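PDB 2YIK: endoglucanase from Clostridium thermocellum, which probably hydrolyses beta-1,4-glycosidic bonds within cellulose chains, as a glycoside hydrolase of family 9. Local coordinates for residues 127-132 with 502-507; 132-137 with 156-161; 164-169 with 224-229. All coordinates share one frame; numbering follows the deposited sequence.

Contact 1 of 3, residues 127-132 with 502-507; sequences EAYAAS and NAAFVG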
ATOM      1  N   GLU A 127       4.675  -3.755  -0.542  1.00 21.81           N
ATOM      2  CA  GLU A 127       5.368  -2.462  -0.477  1.00 22.96           C
ATOM      3  C   GLU A 127       4.691  -1.525  -1.495  1.00 23.08           C
ATOM      4  O   GLU A 127       4.353  -0.378  -1.182  1.00 22.92           O
ATOM      5  CB  GLU A 127       6.856  -2.628  -0.829  1.00 23.67           C
ATOM      6  CG  GLU A 127       7.716  -1.361  -0.703  1.00 24.74           C
ATOM      7  CD  GLU A 127       8.274  -1.139   0.706  1.00 24.20           C
ATOM      8  OE1 GLU A 127       8.344  -2.108   1.484  1.00 21.53           O
ATOM      9  OE2 GLU A 127       8.664   0.003   1.030  1.00 25.21           O
ATOM     10  N   ALA A 128       4.486  -2.027  -2.709  1.00 22.15           N
ATOM     11  CA  ALA A 128       3.839  -1.245  -3.758  1.00 23.43           C
ATOM     12  C   ALA A 128       2.366  -0.996  -3.422  1.00 23.42           C
ATOM     13  O   ALA A 128       1.834   0.070  -3.714  1.00 21.52           O
ATOM     14  CB  ALA A 128       3.961  -1.962  -5.108  1.00 22.33           C
ATOM     15  N   TYR A 129       1.709  -1.980  -2.810  1.00 22.73           N
ATOM     16  CA  TYR A 129       0.307  -1.809  -2.447  1.00 21.47           C
ATOM     17  C   TYR A 129       0.136  -0.673  -1.447  1.00 21.07           C
ATOM     18  O   TYR A 129      -0.775   0.139  -1.576  1.00 22.61           O
ATOM     19  CB  TYR A 129      -0.276  -3.090  -1.842  1.00 20.34           C
ATOM     20  CG  TYR A 129      -1.596  -2.862  -1.134  1.00 21.99           C
ATOM     21  CD1 TYR A 129      -1.636  -2.487   0.214  1.00 21.50           C
ATOM     22  CD2 TYR A 129      -2.807  -2.956  -1.824  1.00 20.96           C
ATOM     23  CE1 TYR A 129      -2.843  -2.207   0.854  1.00 22.23           C
ATOM     24  CE2 TYR A 129      -4.022  -2.676  -1.195  1.00 22.92           C
ATOM     25  CZ  TYR A 129      -4.033  -2.300   0.147  1.00 21.06           C
ATOM     26  OH  TYR A 129      -5.224  -2.002   0.762  1.00 20.93           O
ATOM     27  N   ALA A 130       1.013  -0.623  -0.447  1.00 20.88           N
ATOM     28  CA  ALA A 130       0.926   0.413   0.570  1.00 21.65           C
ATOM     29  C   ALA A 130       1.186   1.773  -0.049  1.00 22.06           C
ATOM     30  O   ALA A 130       0.446   2.726   0.190  1.00 22.36           O
ATOM     31  CB  ALA A 130       1.922   0.138   1.691  1.00 20.50           C
ATOM     32  N   ALA A 131       2.234   1.846  -0.860  1.00 21.28           N
ATOM     33  CA  ALA A 131       2.610   3.082  -1.535  1.00 22.16           C
ATOM     34  C   ALA A 131       1.498   3.621  -2.434  1.00 22.15           C
ATOM     35  O   ALA A 131       1.208   4.813  -2.429  1.00 23.36           O
ATOM     36  CB  ALA A 131       3.881   2.856  -2.363  1.00 20.52           C
ATOM     37  N   SER A 132       0.872   2.744  -3.206  1.00 21.20           N
ATOM     38  CA  SER A 132      -0.179   3.187  -4.104  1.00 21.94           C
ATOM     39  C   SER A 132      -1.475   3.481  -3.349  1.00 22.13           C
ATOM     40  O   SER A 132      -2.185   4.426  -3.676  1.00 21.31           O
ATOM     41  CB  SER A 132      -0.440   2.131  -5.179  1.00 22.69           C
ATOM     42  OG  SER A 132      -0.947   0.946  -4.599  1.00 24.12           O
ATOM     43  N   ASN A 502      -1.944  -0.416   7.433  1.00 23.79           N
ATOM     44  CA  ASN A 502      -2.183   1.009   7.632  1.00 24.93           C
ATOM     45  C   ASN A 502      -2.501   1.790   6.359  1.00 23.32           C
ATOM     46  O   ASN A 502      -3.005   2.910   6.426  1.00 24.80           O
ATOM     47  CB  ASN A 502      -0.974   1.657   8.333  1.00 25.22           C
ATOM     48  CG  ASN A 502      -1.150   1.751   9.845  1.00 27.22           C
ATOM     49  OD1 ASN A 502      -1.126   2.844  10.421  1.00 28.63           O
ATOM     50  ND2 ASN A 502      -1.330   0.611  10.491  1.00 24.73           N
ATOM     51  N   ALA A 503      -2.226   1.192   5.207  1.00 22.77           N
ATOM     52  CA  ALA A 503      -2.436   1.852   3.921  1.00 22.01           C
ATOM     53  C   ALA A 503      -3.804   2.493   3.654  1.00 22.57           C
ATOM     54  O   ALA A 503      -3.891   3.710   3.459  1.00 22.18           O
ATOM     55  CB  ALA A 503      -2.079   0.888   2.798  1.00 23.15           C
ATOM     56  N   ALA A 504      -4.867   1.694   3.632  1.00 20.02           N
ATOM     57  CA  ALA A 504      -6.192   2.254   3.373  1.00 20.76           C
ATOM     58  C   ALA A 504      -6.695   3.020   4.594  1.00 19.73           C
ATOM     59  O   ALA A 504      -7.504   3.940   4.476  1.00 20.81           O
ATOM     60  CB  ALA A 504      -7.188   1.149   2.993  1.00 18.69           C
ATOM     61  N   PHE A 505      -6.201   2.631   5.763  1.00 21.97           N
ATOM     62  CA  PHE A 505      -6.577   3.264   7.025  1.00 23.02           C
ATOM     63  C   PHE A 505      -6.278   4.767   6.994  1.00 24.11           C
ATOM     64  O   PHE A 505      -7.072   5.572   7.485  1.00 24.54           O
ATOM     65  CB  PHE A 505      -5.836   2.556   8.175  1.00 23.61           C
ATOM     66  CG  PHE A 505      -5.940   3.252   9.511  1.00 25.97           C
ATOM     67  CD1 PHE A 505      -7.170   3.665  10.024  1.00 25.89           C
ATOM     68  CD2 PHE A 505      -4.796   3.450  10.280  1.00 24.67           C
ATOM     69  CE1 PHE A 505      -7.256   4.282  11.276  1.00 26.65           C
ATOM     70  CE2 PHE A 505      -4.866   4.065  11.535  1.00 27.62           C
ATOM     71  CZ  PHE A 505      -6.099   4.477  12.041  1.00 26.79           C
ATOM     72  N   VAL A 506      -5.154   5.149   6.399  1.00 22.74           N
ATOM     73  CA  VAL A 506      -4.802   6.561   6.321  1.00 23.09           C
ATOM     74  C   VAL A 506      -5.878   7.312   5.546  1.00 24.17           C
ATOM     75  O   VAL A 506      -6.421   8.310   6.023  1.00 24.73           O
ATOM     76  CB  VAL A 506      -3.438   6.768   5.624  1.00 24.06           C
ATOM     77  CG1 VAL A 506      -3.160   8.269   5.435  1.00 22.58           C
ATOM     78  CG2 VAL A 506      -2.341   6.117   6.451  1.00 23.54           C
ATOM     79  N   GLY A 507      -6.193   6.811   4.356  1.00 24.37           N
ATOM     80  CA  GLY A 507      -7.196   7.439   3.517  1.00 24.15           C
ATOM     81  C   GLY A 507      -8.585   7.490   4.129  1.00 24.27           C
ATOM     82  O   GLY A 507      -9.318   8.467   3.931  1.00 22.41           O
TER
HETATM   83  O   HOH W   1      -4.944  -1.484   3.464  1.00 29.02           O
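The methyl of A503 packs against both the ring of Y129 and the backbone of A130, joining two helices of the (alpha/alpha)6 barrel, the fold of glycoside hydrolase family 9 catalytic domains. The segments run parallel, 3° apart, with axes 8.8 Å from each other, consistent with two neighbouring inner helices of such a barrel. Small residues permit the approach: the CA atoms of A130 and A503 are 5.0 Å apart. A503 points its CB at the other helix and brings it to 3.8 Å from A130 CA, while the two CB atoms stand 4.2 Å apart and share an apolar contact. Y129 leaves its helix to one side, but with CG anti to the backbone N (chi1 165°) and the ring turned crosswise (chi2 -88°) it reaches across. Its CE1 comes to 3.7 Å from A503 CB, which approaches the ring obliquely. Beyond Y129, H316 meets the ring with tilted planes and W318 also touches the side chain. The polar end of Y129 is served by a bridging water in the plane of the ring, beyond its edge, 2.8 Å from Y129 OH; the same water accepts the N-H of A504 at an N-to-O distance of 3.2 Å.

Contact 2 of 3, residues 132-137 with 156-161; sequences STVGWG and VILRYF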
ATOM      1  N   SER A 132       0.872   2.744  -3.206  1.00 21.20           N
ATOM      2  CA  SER A 132      -0.179   3.187  -4.104  1.00 21.94           C
ATOM      3  C   SER A 132      -1.475   3.481  -3.349  1.00 22.13           C
ATOM      4  O   SER A 132      -2.185   4.426  -3.676  1.00 21.31           O
ATOM      5  CB  SER A 132      -0.440   2.131  -5.179  1.00 22.69           C
ATOM      6  OG  SER A 132      -0.947   0.946  -4.599  1.00 24.12           O
ATOM      7  N   THR A 133      -1.776   2.687  -2.331  1.00 21.32           N
ATOM      8  CA  THR A 133      -3.011   2.896  -1.595  1.00 21.56           C
ATOM      9  C   THR A 133      -2.959   4.165  -0.737  1.00 21.72           C
ATOM     10  O   THR A 133      -3.945   4.898  -0.651  1.00 22.49           O
ATOM     11  CB  THR A 133      -3.373   1.634  -0.780  1.00 21.61           C
ATOM     12  OG1 THR A 133      -3.518   0.528  -1.685  1.00 19.32           O
ATOM     13  CG2 THR A 133      -4.692   1.825  -0.031  1.00 19.23           C
ATOM     14  N   VAL A 134      -1.815   4.442  -0.120  1.00 22.80           N
ATOM     15  CA  VAL A 134      -1.690   5.675   0.656  1.00 23.13           C
ATOM     16  C   VAL A 134      -1.730   6.834  -0.357  1.00 23.50           C
ATOM     17  O   VAL A 134      -2.328   7.878  -0.104  1.00 22.63           O
ATOM     18  CB  VAL A 134      -0.364   5.728   1.446  1.00 24.25           C
ATOM     19  CG1 VAL A 134      -0.189   7.105   2.067  1.00 23.91           C
ATOM     20  CG2 VAL A 134      -0.361   4.655   2.541  1.00 22.32           C
ATOM     21  N   GLY A 135      -1.099   6.632  -1.515  1.00 23.81           N
ATOM     22  CA  GLY A 135      -1.094   7.659  -2.552  1.00 24.96           C
ATOM     23  C   GLY A 135      -2.495   7.916  -3.094  1.00 24.28           C
ATOM     24  O   GLY A 135      -2.852   9.052  -3.409  1.00 21.82           O
ATOM     25  N   TRP A 136      -3.260   6.831  -3.210  1.00 24.71           N
ATOM     26  CA  TRP A 136      -4.656   6.778  -3.676  1.00 26.04           C
ATOM     27  C   TRP A 136      -5.472   7.652  -2.714  1.00 25.82           C
ATOM     28  O   TRP A 136      -6.224   8.529  -3.145  1.00 25.54           O
ATOM     29  CB  TRP A 136      -5.017   5.273  -3.657  1.00 28.51           C
ATOM     30  CG  TRP A 136      -6.423   4.616  -3.665  1.00 33.21           C
ATOM     31  CD1 TRP A 136      -6.684   3.347  -3.191  1.00 33.73           C
ATOM     32  CD2 TRP A 136      -7.652   5.054  -4.275  1.00 33.20           C
ATOM     33  NE1 TRP A 136      -7.963   2.973  -3.462  1.00 33.81           N
ATOM     34  CE2 TRP A 136      -8.589   3.990  -4.113  1.00 34.90           C
ATOM     35  CE3 TRP A 136      -8.055   6.221  -4.918  1.00 32.22           C
ATOM     36  CZ2 TRP A 136      -9.890   4.065  -4.589  1.00 33.72           C
ATOM     37  CZ3 TRP A 136      -9.351   6.288  -5.387  1.00 34.64           C
ATOM     38  CH2 TRP A 136     -10.259   5.218  -5.214  1.00 38.57           C
ATOM     39  N   GLY A 137      -5.283   7.450  -1.412  1.00 25.28           N
ATOM     40  CA  GLY A 137      -6.006   8.245  -0.433  1.00 24.67           C
ATOM     41  C   GLY A 137      -5.623   9.722  -0.441  1.00 25.82           C
ATOM     42  O   GLY A 137      -6.484  10.598  -0.317  1.00 24.00           O
ATOM     43  N   VAL A 156       6.239  13.160   2.525  1.00 25.69           N
ATOM     44  CA  VAL A 156       7.533  12.613   2.920  1.00 26.93           C
ATOM     45  C   VAL A 156       7.499  11.086   2.841  1.00 26.65           C
ATOM     46  O   VAL A 156       8.463  10.450   2.391  1.00 27.11           O
ATOM     47  CB  VAL A 156       7.923  13.041   4.354  1.00 27.61           C
ATOM     48  CG1 VAL A 156       9.163  12.285   4.808  1.00 25.84           C
ATOM     49  CG2 VAL A 156       8.191  14.547   4.386  1.00 29.28           C
ATOM     50  N   ILE A 157       6.387  10.501   3.278  1.00 24.75           N
ATOM     51  CA  ILE A 157       6.231   9.050   3.243  1.00 24.31           C
ATOM     52  C   ILE A 157       6.137   8.565   1.794  1.00 22.63           C
ATOM     53  O   ILE A 157       6.797   7.600   1.430  1.00 22.88           O
ATOM     54  CB  ILE A 157       4.960   8.578   4.015  1.00 25.37           C
ATOM     55  CG1 ILE A 157       5.200   8.620   5.524  1.00 29.62           C
ATOM     56  CG2 ILE A 157       4.625   7.147   3.638  1.00 23.38           C
ATOM     57  CD1 ILE A 157       5.738   9.939   6.015  1.00 38.57           C
ATOM     58  N   LEU A 158       5.334   9.242   0.974  1.00 20.45           N
ATOM     59  CA  LEU A 158       5.181   8.843  -0.424  1.00 21.93           C
ATOM     60  C   LEU A 158       6.470   8.989  -1.232  1.00 23.21           C
ATOM     61  O   LEU A 158       6.728   8.196  -2.137  1.00 21.97           O
ATOM     62  CB  LEU A 158       4.036   9.623  -1.071  1.00 20.81           C
ATOM     63  CG  LEU A 158       2.662   9.236  -0.506  1.00 21.42           C
ATOM     64  CD1 LEU A 158       1.622  10.256  -0.896  1.00 20.94           C
ATOM     65  CD2 LEU A 158       2.276   7.842  -1.006  1.00 21.36           C
ATOM     66  N   ARG A 159       7.279   9.995  -0.907  1.00 24.63           N
ATOM     67  CA  ARG A 159       8.552  10.184  -1.593  1.00 23.83           C
ATOM     68  C   ARG A 159       9.501   9.064  -1.186  1.00 23.82           C
ATOM     69  O   ARG A 159      10.253   8.545  -2.013  1.00 22.68           O
ATOM     70  CB  ARG A 159       9.187  11.531  -1.231  1.00 24.86           C
ATOM     71  CG  ARG A 159       8.639  12.721  -2.001  1.00 24.49           C
ATOM     72  CD  ARG A 159       9.225  14.023  -1.457  1.00 26.68           C
ATOM     73  NE  ARG A 159       8.744  15.211  -2.166  1.00 29.41           N
ATOM     74  CZ  ARG A 159       9.236  15.652  -3.322  1.00 30.20           C
ATOM     75  NH1 ARG A 159      10.237  15.008  -3.917  1.00 29.14           N
ATOM     76  NH2 ARG A 159       8.736  16.746  -3.875  1.00 29.13           N
ATOM     77  N   TYR A 160       9.463   8.683   0.088  1.00 23.59           N
ATOM     78  CA  TYR A 160      10.337   7.623   0.561  1.00 23.48           C
ATOM     79  C   TYR A 160       9.998   6.288  -0.103  1.00 24.06           C
ATOM     80  O   TYR A 160      10.900   5.503  -0.405  1.00 24.87           O
ATOM     81  CB  TYR A 160      10.260   7.493   2.086  1.00 25.63           C
ATOM     82  CG  TYR A 160      11.562   7.020   2.713  1.00 26.61           C
ATOM     83  CD1 TYR A 160      12.677   7.862   2.766  1.00 27.86           C
ATOM     84  CD2 TYR A 160      11.682   5.733   3.240  1.00 26.61           C
ATOM     85  CE1 TYR A 160      13.878   7.437   3.328  1.00 27.58           C
ATOM     86  CE2 TYR A 160      12.877   5.297   3.808  1.00 29.70           C
ATOM     87  CZ  TYR A 160      13.974   6.153   3.846  1.00 30.89           C
ATOM     88  OH  TYR A 160      15.167   5.727   4.388  1.00 31.48           O
ATOM     89  N   PHE A 161       8.709   6.025  -0.328  1.00 22.83           N
ATOM     90  CA  PHE A 161       8.277   4.782  -0.990  1.00 22.59           C
ATOM     91  C   PHE A 161       8.743   4.777  -2.443  1.00 22.69           C
ATOM     92  O   PHE A 161       9.453   3.882  -2.886  1.00 21.73           O
ATOM     93  CB  PHE A 161       6.745   4.653  -1.039  1.00 20.81           C
ATOM     94  CG  PHE A 161       6.139   3.889   0.106  1.00 21.39           C
ATOM     95  CD1 PHE A 161       6.370   2.522   0.266  1.00 21.70           C
ATOM     96  CD2 PHE A 161       5.279   4.529   0.988  1.00 22.18           C
ATOM     97  CE1 PHE A 161       5.742   1.810   1.293  1.00 22.58           C
ATOM     98  CE2 PHE A 161       4.651   3.833   2.010  1.00 23.22           C
ATOM     99  CZ  PHE A 161       4.880   2.468   2.167  1.00 20.25           C
TER
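L158 reaches from its helix to the backbone of G135, and its two methyls make the closest approaches of the contact. CB starts toward the facing helix. The first torsion sets CG anti to the carbonyl carbon (chi1 -68°), directing the branch point at G135, with L158 CG still 4.6 Å from G135 CA. There the chain forks. CD1 lies 4.1 Å from G135 CA. CD2 goes deeper, to 3.6 Å from G135 N and 3.7 Å from G135 CA, so one methyl rests directly on main chain, since glycine has no side chain to intervene. The same CD2 touches the neighbouring residue, 4.0 Å from V134 CG1, the branch that lies beside the V134 carbonyl carbon; the two side chains cross obliquely. CD2 also packs on the carbonyl oxygen of A131, one turn back. Y138 and N229 also touch L158, the latter from helix 216-233. The closest CA pair, G135 with L158, is separated by 6.7 Å, a gap spanned by the leucine. Here a leucine packs on a glycine between helices 124-140 and 151-167, consecutive but for the short helix 142-147, consistent with an inner and an outer helix meeting in the (alpha/alpha)6 barrel of family 9 glycoside hydrolases.

Contact 3 of 3, residues 164-169 with 224-229; sequences YFMRCT and ASLAIN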
ATOM      1  N   TYR A 164      12.450   4.836  -3.468  1.00 23.55           N
ATOM      2  CA  TYR A 164      12.993   3.499  -3.277  1.00 23.03           C
ATOM      3  C   TYR A 164      12.717   2.688  -4.547  1.00 24.13           C
ATOM      4  O   TYR A 164      13.613   2.031  -5.073  1.00 25.78           O
ATOM      5  CB  TYR A 164      12.339   2.846  -2.051  1.00 22.64           C
ATOM      6  CG  TYR A 164      12.520   1.346  -1.915  1.00 20.60           C
ATOM      7  CD1 TYR A 164      13.788   0.771  -1.823  1.00 20.31           C
ATOM      8  CD2 TYR A 164      11.409   0.506  -1.820  1.00 22.76           C
ATOM      9  CE1 TYR A 164      13.942  -0.608  -1.633  1.00 23.11           C
ATOM     10  CE2 TYR A 164      11.545  -0.863  -1.634  1.00 23.77           C
ATOM     11  CZ  TYR A 164      12.813  -1.420  -1.540  1.00 24.31           C
ATOM     12  OH  TYR A 164      12.944  -2.782  -1.352  1.00 26.13           O
ATOM     13  N   PHE A 165      11.484   2.755  -5.045  1.00 23.93           N
ATOM     14  CA  PHE A 165      11.119   2.033  -6.261  1.00 24.17           C
ATOM     15  C   PHE A 165      12.015   2.487  -7.422  1.00 24.54           C
ATOM     16  O   PHE A 165      12.569   1.668  -8.155  1.00 25.86           O
ATOM     17  CB  PHE A 165       9.647   2.283  -6.634  1.00 22.69           C
ATOM     18  CG  PHE A 165       8.650   1.837  -5.587  1.00 22.49           C
ATOM     19  CD1 PHE A 165       8.877   0.702  -4.813  1.00 21.72           C
ATOM     20  CD2 PHE A 165       7.460   2.541  -5.407  1.00 22.52           C
ATOM     21  CE1 PHE A 165       7.933   0.273  -3.874  1.00 22.66           C
ATOM     22  CE2 PHE A 165       6.510   2.124  -4.473  1.00 22.51           C
ATOM     23  CZ  PHE A 165       6.745   0.986  -3.704  1.00 21.42           C
ATOM     24  N   MET A 166      12.165   3.796  -7.581  1.00 25.30           N
ATOM     25  CA  MET A 166      12.988   4.324  -8.662  1.00 25.28           C
ATOM     26  C   MET A 166      14.450   3.897  -8.597  1.00 25.50           C
ATOM     27  O   MET A 166      15.022   3.516  -9.620  1.00 25.67           O
ATOM     28  CB  MET A 166      12.847   5.851  -8.738  1.00 25.69           C
ATOM     29  CG  MET A 166      11.464   6.263  -9.266  1.00 27.75           C
ATOM     30  SD  MET A 166      11.155   8.017  -9.562  1.00 29.19           S
ATOM     31  CE  MET A 166      10.629   8.564  -7.929  1.00 28.22           C
ATOM     32  N   ARG A 167      15.053   3.947  -7.412  1.00 26.60           N
ATOM     33  CA  ARG A 167      16.448   3.526  -7.245  1.00 26.50           C
ATOM     34  C   ARG A 167      16.580   2.036  -7.577  1.00 26.63           C
ATOM     35  O   ARG A 167      17.621   1.581  -8.044  1.00 26.70           O
ATOM     36  CB  ARG A 167      16.923   3.740  -5.799  1.00 28.15           C
ATOM     37  CG  ARG A 167      17.337   5.157  -5.437  1.00 33.51           C
ATOM     38  CD  ARG A 167      18.068   5.172  -4.093  1.00 33.20           C
ATOM     39  NE  ARG A 167      17.230   4.630  -3.038  1.00 31.82           N
ATOM     40  CZ  ARG A 167      16.338   5.335  -2.351  1.00 29.67           C
ATOM     41  NH1 ARG A 167      16.172   6.625  -2.599  1.00 28.05           N
ATOM     42  NH2 ARG A 167      15.595   4.736  -1.433  1.00 27.75           N
ATOM     43  N   CYS A 168      15.514   1.279  -7.328  1.00 26.10           N
ATOM     44  CA  CYS A 168      15.518  -0.162  -7.582  1.00 25.46           C
ATOM     45  C   CYS A 168      15.188  -0.536  -9.022  1.00 24.81           C
ATOM     46  O   CYS A 168      15.222  -1.711  -9.394  1.00 23.46           O
ATOM     47  CB  CYS A 168      14.551  -0.862  -6.623  1.00 24.40           C
ATOM     48  SG  CYS A 168      15.155  -0.956  -4.907  1.00 25.55           S
ATOM     49  N   THR A 169      14.855   0.464  -9.829  1.00 24.19           N
ATOM     50  CA  THR A 169      14.545   0.217 -11.226  1.00 24.10           C
ATOM     51  C   THR A 169      15.791   0.564 -12.031  1.00 24.94           C
ATOM     52  O   THR A 169      16.125   1.739 -12.196  1.00 24.36           O
ATOM     53  CB  THR A 169      13.364   1.082 -11.720  1.00 24.02           C
ATOM     54  OG1 THR A 169      12.233   0.890 -10.857  1.00 24.43           O
ATOM     55  CG2 THR A 169      12.978   0.688 -13.147  1.00 21.24           C
ATOM     56  N   ALA A 224       1.938   1.447 -10.886  1.00 21.83           N
ATOM     57  CA  ALA A 224       0.734   2.137 -10.439  1.00 21.60           C
ATOM     58  C   ALA A 224       1.100   3.200  -9.412  1.00 21.80           C
ATOM     59  O   ALA A 224       0.691   4.349  -9.537  1.00 21.52           O
ATOM     60  CB  ALA A 224      -0.266   1.146  -9.843  1.00 21.90           C
ATOM     61  N   SER A 225       1.882   2.807  -8.410  1.00 21.30           N
ATOM     62  CA  SER A 225       2.322   3.716  -7.354  1.00 23.22           C
ATOM     63  C   SER A 225       3.019   4.954  -7.919  1.00 23.92           C
ATOM     64  O   SER A 225       2.765   6.080  -7.484  1.00 24.38           O
ATOM     65  CB  SER A 225       3.281   3.000  -6.398  1.00 21.60           C
ATOM     66  OG  SER A 225       3.681   3.869  -5.356  1.00 21.95           O
ATOM     67  N   LEU A 226       3.912   4.735  -8.879  1.00 22.48           N
ATOM     68  CA  LEU A 226       4.642   5.829  -9.502  1.00 23.06           C
ATOM     69  C   LEU A 226       3.723   6.733 -10.318  1.00 22.36           C
ATOM     70  O   LEU A 226       3.933   7.943 -10.366  1.00 22.58           O
ATOM     71  CB  LEU A 226       5.774   5.273 -10.372  1.00 24.33           C
ATOM     72  CG  LEU A 226       6.916   4.711  -9.525  1.00 25.06           C
ATOM     73  CD1 LEU A 226       7.806   3.797 -10.347  1.00 25.34           C
ATOM     74  CD2 LEU A 226       7.705   5.875  -8.944  1.00 23.99           C
ATOM     75  N   ALA A 227       2.709   6.152 -10.956  1.00 21.95           N
ATOM     76  CA  ALA A 227       1.757   6.941 -11.730  1.00 22.38           C
ATOM     77  C   ALA A 227       0.955   7.800 -10.750  1.00 22.88           C
ATOM     78  O   ALA A 227       0.645   8.954 -11.031  1.00 23.68           O
ATOM     79  CB  ALA A 227       0.829   6.034 -12.525  1.00 21.28           C
ATOM     80  N   ILE A 228       0.625   7.229  -9.598  1.00 22.87           N
ATOM     81  CA  ILE A 228      -0.106   7.953  -8.562  1.00 22.98           C
ATOM     82  C   ILE A 228       0.788   9.074  -8.016  1.00 23.54           C
ATOM     83  O   ILE A 228       0.302  10.164  -7.705  1.00 23.05           O
ATOM     84  CB  ILE A 228      -0.517   6.998  -7.411  1.00 23.14           C
ATOM     85  CG1 ILE A 228      -1.583   6.023  -7.926  1.00 22.87           C
ATOM     86  CG2 ILE A 228      -1.032   7.793  -6.201  1.00 21.31           C
ATOM     87  CD1 ILE A 228      -1.877   4.882  -7.001  1.00 24.86           C
ATOM     88  N   ASN A 229       2.090   8.804  -7.916  1.00 23.60           N
ATOM     89  CA  ASN A 229       3.047   9.786  -7.413  1.00 25.64           C
ATOM     90  C   ASN A 229       3.035  10.989  -8.356  1.00 27.02           C
ATOM     91  O   ASN A 229       3.088  12.141  -7.918  1.00 26.92           O
ATOM     92  CB  ASN A 229       4.455   9.185  -7.345  1.00 25.02           C
ATOM     93  CG  ASN A 229       5.301   9.797  -6.239  1.00 26.48           C
ATOM     94  OD1 ASN A 229       6.513   9.986  -6.395  1.00 27.65           O
ATOM     95  ND2 ASN A 229       4.673  10.096  -5.111  1.00 21.43           N
TER
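F165 lays the edge of its ring against S225: CE2 is 3.4 Å from S225 OG, and the oxygen sits near the ring plane, beside the rim rather than over a face. CE2 also meets S225 CB, at 3.9 Å. The serine torsion explains the encounter, for OG stands anti to its own backbone N (chi1 -179°). That hydroxyl has a stronger polar partner in N162, one turn before F165 on the same helix, so its approach to the ring is packing beside a hydrogen bond already made. Here the C-terminal end of helix 151-167 lies against helix 216-233 in the (alpha/alpha)6 barrel of the family 9 catalytic domain, just before the chain turns into strand 169-171. A131, from helix 124-140, touches both F165 and S225 and so connects this pair to the barrel interior. Next to the ring, M166 and L226 cross at an angle. M166 CG lies 3.8 Å from L226 CD2, and the bend at the thioether (chi3 -86°) brings CE back to 4.1 Å from the same methyl. L226 also offers CD1 to F165, 4.4 Å from F165 CB. At the helix end, T169 OG1 donates to the F165 carbonyl oxygen over 2.8 Å, from above the carbonyl plane, 42° out of it.

Overall arrangement
From the N terminus, helix 124-140 comes first and supplies one side of both contact 1 and contact 2, which share S132. Contact 2 closes the shortest loop, returning through helix 151-167 after 18 intervening residues. That helix continues into contact 3, whose 54-residue loop takes in the rest of strand 169-171 and strands 177-184 and 206-209 before helix 216-233 completes it. Contacts 2 and 3 therefore follow in series. Both nest inside the 369-residue loop of contact 1, which ends on helix 499-516, the last helix of the model, and joins it to a helix from the early part of the domain. A131 of contact 1 touches residues of both other contacts, and I228 of contact 3 packs on S132 and G135 of contact 2.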